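PDB 5VYM: beta-galactosidase BgaB from Bifidobacterium adolescentis, which hydrolyses off terminal non-reducing beta-D-galactose residues, acting strongly on Gal(beta1-4)Gal and oligosaccharides containing it and only weakly on lactose. Local coordinates for residues V166-Y179 with L189-G201. Residues are numbered along the deposited sequence; the frame is centred on the assembly and turned at random.
Sequences VNVTGEHAQVLATY and LDGTAAVTRNPYG
The Tyr179 ring carries the methyl of Ala194 over one face, a CH-pi contact with CB 3.8 Å from the ring centroid and 20° off the normal, while Thr192 CB lies at the ring edge in its plane, as does a water 2.7 Å from Tyr179 OH. A second flat group, the guanidinium of Arg197, has Leu176 CD2 over one face, 3.6 Å above the plane, and Gln174 OE1 at its edge. Both sit on an antiparallel pair of strands with two classic beta bulges, inside the five-stranded sheet of the trimerisation domain of this family 42 enzyme. The evidence for the bulges is bifurcated acceptance: Val195 O takes Leu176 N and Ala177 N, and Ala177 O takes Ala194 N (2.8 Å) and Val195 N from the same face of its carbonyl plane. Beyond them, the bridges Gln174 with Arg197 and Val175 with Thr196 keep a regular alternation.

Gln174 and Arg197 run side by side, pointing the same way. With Gln174 CG anti to the backbone N (chi1 175°) and its chain extended, OE1 reaches both NE, at 3.1 Å, and NH2 of Arg197; the donors stand above the amide plane, off its lone pairs, with the two planes 63° apart. Arg197 NH1 bonds Tyr206 OH on the adjoining strand 203-208. An alanine in place of Arg197 would probably let the Gln174 amide turn, with both side-chain donors to OE1 gone, and take away the guanidinium face on which Leu176 CD2 rests.

Val168 and Asn167 pair with a strand of the second subunit, and Asn198 ND2 donates to Met121 O of that subunit. The other end of the Asn198 amide is tied through a water, which donates to Asn198 OD1 at 2.8 Å and accepts from His172 N at 2.9 Å.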
loop_
_atom_site.group_PDB
_atom_site.type_symbol
_atom_site.label_atom_id
_atom_site.label_comp_id
_atom_site.label_asym_id
_atom_site.label_seq_id
_atom_site.Cartn_x
_atom_site.Cartn_y
_atom_site.Cartn_z
ATOM N N VAL B 166 -12.748 5.925 10.406
ATOM C CA VAL B 166 -12.237 6.317 9.096
ATOM C C VAL B 166 -11.380 7.563 9.275
ATOM O O VAL B 166 -11.850 8.568 9.819
ATOM C CB VAL B 166 -13.358 6.593 8.079
ATOM C CG1 VAL B 166 -12.776 7.168 6.799
ATOM C CG2 VAL B 166 -14.134 5.327 7.781
ATOM N N ASN B 167 -10.130 7.501 8.819
ATOM C CA ASN B 167 -9.238 8.653 8.847
ATOM C C ASN B 167 -8.492 8.733 7.525
ATOM O O ASN B 167 -7.961 7.728 7.047
ATOM C CB ASN B 167 -8.250 8.568 10.013
ATOM C CG ASN B 167 -8.927 8.723 11.359
ATOM O OD1 ASN B 167 -9.201 7.738 12.046
ATOM N ND2 ASN B 167 -9.212 9.963 11.739
ATOM N N VAL B 168 -8.456 9.928 6.945
ATOM C CA VAL B 168 -7.817 10.142 5.652
ATOM C C VAL B 168 -6.313 10.269 5.851
ATOM O O VAL B 168 -5.851 11.006 6.731
ATOM C CB VAL B 168 -8.395 11.388 4.964
ATOM C CG1 VAL B 168 -7.676 11.659 3.657
ATOM C CG2 VAL B 168 -9.888 11.214 4.732
ATOM N N THR B 169 -5.543 9.552 5.031
ATOM C CA THR B 169 -4.089 9.531 5.142
ATOM C C THR B 169 -3.362 10.035 3.904
ATOM O O THR B 169 -2.285 10.619 4.041
ATOM C CB THR B 169 -3.593 8.109 5.452
ATOM O OG1 THR B 169 -4.014 7.212 4.415
ATOM C CG2 THR B 169 -4.142 7.627 6.785
ATOM N N GLY B 170 -3.909 9.826 2.709
ATOM C CA GLY B 170 -3.203 10.219 1.500
ATOM C C GLY B 170 -3.136 11.730 1.350
ATOM O O GLY B 170 -4.080 12.453 1.672
ATOM N N GLU B 171 -1.991 12.209 0.855
ATOM C CA GLU B 171 -1.812 13.644 0.651
ATOM C C GLU B 171 -2.834 14.194 -0.331
ATOM O O GLU B 171 -3.347 15.305 -0.153
ATOM C CB GLU B 171 -0.400 13.939 0.149
ATOM C CG GLU B 171 0.713 13.440 1.047
ATOM C CD GLU B 171 2.074 13.567 0.391
ATOM O OE1 GLU B 171 2.166 14.234 -0.662
ATOM O OE2 GLU B 171 3.049 12.995 0.923
ATOM N N HIS B 172 -3.145 13.428 -1.375
ATOM C CA HIS B 172 -4.044 13.866 -2.431
ATOM C C HIS B 172 -5.439 13.272 -2.299
ATOM O O HIS B 172 -6.245 13.403 -3.225
ATOM C CB HIS B 172 -3.449 13.520 -3.796
ATOM C CG HIS B 172 -2.033 13.976 -3.966
ATOM N ND1 HIS B 172 -0.959 13.267 -3.471
ATOM C CD2 HIS B 172 -1.516 15.074 -4.565
ATOM C CE1 HIS B 172 0.160 13.907 -3.763
ATOM N NE2 HIS B 172 -0.151 15.006 -4.427
ATOM N N ALA B 173 -5.743 12.623 -1.178
ATOM C CA ALA B 173 -7.080 12.089 -0.970
ATOM C C ALA B 173 -8.050 13.225 -0.666
ATOM O O ALA B 173 -7.751 14.115 0.136
ATOM C CB ALA B 173 -7.079 11.068 0.164
ATOM N N GLN B 174 -9.210 13.195 -1.310
ATOM C CA GLN B 174 -10.208 14.248 -1.191
ATOM C C GLN B 174 -11.454 13.699 -0.513
ATOM O O GLN B 174 -11.961 12.641 -0.900
ATOM C CB GLN B 174 -10.562 14.817 -2.566
ATOM C CG GLN B 174 -11.687 15.834 -2.549
ATOM C CD GLN B 174 -12.045 16.319 -3.940
ATOM O OE1 GLN B 174 -11.510 15.831 -4.936
ATOM N NE2 GLN B 174 -12.955 17.284 -4.013
ATOM N N VAL B 175 -11.938 14.414 0.497
ATOM C CA VAL B 175 -13.187 14.054 1.157
ATOM C C VAL B 175 -14.345 14.656 0.374
ATOM O O VAL B 175 -14.339 15.850 0.052
ATOM C CB VAL B 175 -13.194 14.534 2.617
ATOM C CG1 VAL B 175 -14.510 14.166 3.287
ATOM C CG2 VAL B 175 -12.023 13.935 3.372
ATOM N N LEU B 176 -15.339 13.829 0.058
ATOM C CA LEU B 176 -16.512 14.285 -0.675
ATOM C C LEU B 176 -17.734 14.470 0.210
ATOM O O LEU B 176 -18.605 15.282 -0.119
ATOM C CB LEU B 176 -16.846 13.302 -1.802
ATOM C CG LEU B 176 -15.782 13.161 -2.894
ATOM C CD1 LEU B 176 -16.229 12.173 -3.958
ATOM C CD2 LEU B 176 -15.465 14.515 -3.511
ATOM N N ALA B 177 -17.818 13.742 1.321
ATOM C CA ALA B 177 -18.943 13.868 2.234
ATOM C C ALA B 177 -18.490 13.508 3.639
ATOM O O ALA B 177 -17.621 12.654 3.831
ATOM C CB ALA B 177 -20.122 12.982 1.814
ATOM N N THR B 178 -19.088 14.179 4.621
ATOM C CA THR B 178 -18.833 13.915 6.026
ATOM C C THR B 178 -20.158 13.741 6.749
ATOM O O THR B 178 -21.211 14.169 6.271
ATOM C CB THR B 178 -18.035 15.046 6.694
ATOM O OG1 THR B 178 -18.676 16.301 6.430
ATOM C CG2 THR B 178 -16.610 15.082 6.168
ATOM N N TYR B 179 -20.095 13.099 7.912
ATOM C CA TYR B 179 -21.259 13.004 8.780
ATOM C C TYR B 179 -21.411 14.306 9.556
ATOM O O TYR B 179 -20.445 14.807 10.140
ATOM C CB TYR B 179 -21.124 11.820 9.737
ATOM C CG TYR B 179 -20.878 10.500 9.043
ATOM C CD1 TYR B 179 -21.862 9.913 8.258
ATOM C CD2 TYR B 179 -19.665 9.838 9.181
ATOM C CE1 TYR B 179 -21.640 8.704 7.623
ATOM C CE2 TYR B 179 -19.435 8.630 8.551
ATOM C CZ TYR B 179 -20.426 8.067 7.774
ATOM O OH TYR B 179 -20.198 6.864 7.146
ATOM N N LEU B 189 -19.083 11.808 15.425
ATOM C CA LEU B 189 -18.816 11.626 14.005
ATOM C C LEU B 189 -18.989 12.906 13.198
ATOM O O LEU B 189 -18.891 12.865 11.967
ATOM C CB LEU B 189 -19.715 10.529 13.434
ATOM C CG LEU B 189 -19.440 9.105 13.918
ATOM C CD1 LEU B 189 -20.463 8.149 13.343
ATOM C CD2 LEU B 189 -18.033 8.669 13.542
ATOM N N ASP B 190 -19.245 14.037 13.851
ATOM C CA ASP B 190 -19.391 15.307 13.143
ATOM C C ASP B 190 -18.036 15.696 12.568
ATOM O O ASP B 190 -17.161 16.196 13.280
ATOM C CB ASP B 190 -19.938 16.382 14.074
ATOM C CG ASP B 190 -20.455 17.602 13.325
ATOM O OD1 ASP B 190 -19.702 18.170 12.506
ATOM O OD2 ASP B 190 -21.621 17.989 13.548
ATOM N N GLY B 191 -17.854 15.460 11.270
ATOM C CA GLY B 191 -16.598 15.706 10.593
ATOM C C GLY B 191 -15.907 14.462 10.081
ATOM O O GLY B 191 -14.955 14.580 9.301
ATOM N N THR B 192 -16.354 13.275 10.491
ATOM C CA THR B 192 -15.735 12.036 10.037
ATOM C C THR B 192 -16.019 11.809 8.556
ATOM O O THR B 192 -17.123 12.069 8.071
ATOM C CB THR B 192 -16.252 10.855 10.863
ATOM O OG1 THR B 192 -15.986 11.091 12.251
ATOM C CG2 THR B 192 -15.577 9.555 10.441
ATOM N N ALA B 193 -15.009 11.321 7.838
ATOM C CA ALA B 193 -15.137 11.107 6.403
ATOM C C ALA B 193 -16.143 10.000 6.107
ATOM O O ALA B 193 -16.060 8.902 6.667
ATOM C CB ALA B 193 -13.778 10.759 5.798
ATOM N N ALA B 194 -17.093 10.292 5.222
ATOM C CA ALA B 194 -18.084 9.324 4.770
ATOM C C ALA B 194 -17.861 8.864 3.338
ATOM O O ALA B 194 -18.036 7.679 3.041
ATOM C CB ALA B 194 -19.495 9.911 4.896
ATOM N N VAL B 195 -17.481 9.777 2.444
ATOM C CA VAL B 195 -17.180 9.457 1.051
ATOM C C VAL B 195 -15.888 10.168 0.674
ATOM O O VAL B 195 -15.787 11.392 0.815
ATOM C CB VAL B 195 -18.311 9.871 0.093
ATOM C CG1 VAL B 195 -17.912 9.581 -1.343
ATOM C CG2 VAL B 195 -19.609 9.156 0.448
ATOM N N THR B 196 -14.903 9.409 0.201
ATOM C CA THR B 196 -13.611 9.948 -0.198
ATOM C C THR B 196 -13.206 9.355 -1.538
ATOM O O THR B 196 -13.690 8.297 -1.946
ATOM C CB THR B 196 -12.508 9.641 0.826
ATOM O OG1 THR B 196 -12.238 8.233 0.824
ATOM C CG2 THR B 196 -12.921 10.077 2.224
ATOM N N ARG B 197 -12.295 10.050 -2.217
ATOM C CA ARG B 197 -11.661 9.535 -3.420
ATOM C C ARG B 197 -10.181 9.878 -3.368
ATOM O O ARG B 197 -9.786 10.908 -2.813
ATOM C CB ARG B 197 -12.300 10.094 -4.702
ATOM C CG ARG B 197 -12.196 11.601 -4.871
ATOM C CD ARG B 197 -12.995 12.053 -6.084
ATOM N NE ARG B 197 -13.055 13.506 -6.211
ATOM C CZ ARG B 197 -13.849 14.147 -7.062
ATOM N NH1 ARG B 197 -14.658 13.464 -7.862
ATOM N NH2 ARG B 197 -13.840 15.473 -7.112
ATOM N N ASN B 198 -9.360 8.997 -3.945
ATOM C CA ASN B 198 -7.914 9.123 -3.866
ATOM C C ASN B 198 -7.307 8.720 -5.204
ATOM O O ASN B 198 -7.666 7.663 -5.754
ATOM C CB ASN B 198 -7.353 8.251 -2.737
ATOM C CG ASN B 198 -5.846 8.354 -2.609
ATOM O OD1 ASN B 198 -5.280 9.445 -2.638
ATOM N ND2 ASN B 198 -5.186 7.209 -2.468
ATOM N N PRO B 199 -6.404 9.528 -5.760
ATOM C CA PRO B 199 -5.715 9.114 -6.986
ATOM C C PRO B 199 -4.709 8.010 -6.702
ATOM O O PRO B 199 -3.985 8.043 -5.704
ATOM C CB PRO B 199 -5.023 10.399 -7.455
ATOM C CG PRO B 199 -4.843 11.195 -6.212
ATOM C CD PRO B 199 -6.038 10.895 -5.355
ATOM N N TYR B 200 -4.681 7.020 -7.590
ATOM C CA TYR B 200 -3.757 5.895 -7.485
ATOM C C TYR B 200 -3.227 5.607 -8.881
ATOM O O TYR B 200 -3.951 5.067 -9.723
ATOM C CB TYR B 200 -4.444 4.664 -6.891
ATOM C CG TYR B 200 -3.505 3.525 -6.573
ATOM C CD1 TYR B 200 -2.830 3.475 -5.359
ATOM C CD2 TYR B 200 -3.296 2.495 -7.481
ATOM C CE1 TYR B 200 -1.971 2.435 -5.062
ATOM C CE2 TYR B 200 -2.437 1.451 -7.193
ATOM C CZ TYR B 200 -1.777 1.426 -5.981
ATOM O OH TYR B 200 -0.921 0.388 -5.683
ATOM N N GLY B 201 -1.971 5.970 -9.126
ATOM C CA GLY B 201 -1.431 5.841 -10.469
ATOM C C GLY B 201 -2.172 6.760 -11.419
ATOM O O GLY B 201 -2.414 7.936 -11.123
HETATM O O HOH W 1 -12.582 11.307 9.370
HETATM O O HOH W 2 -2.899 10.578 -1.790
HETATM O O HOH W 3 -17.647 6.164 7.477
#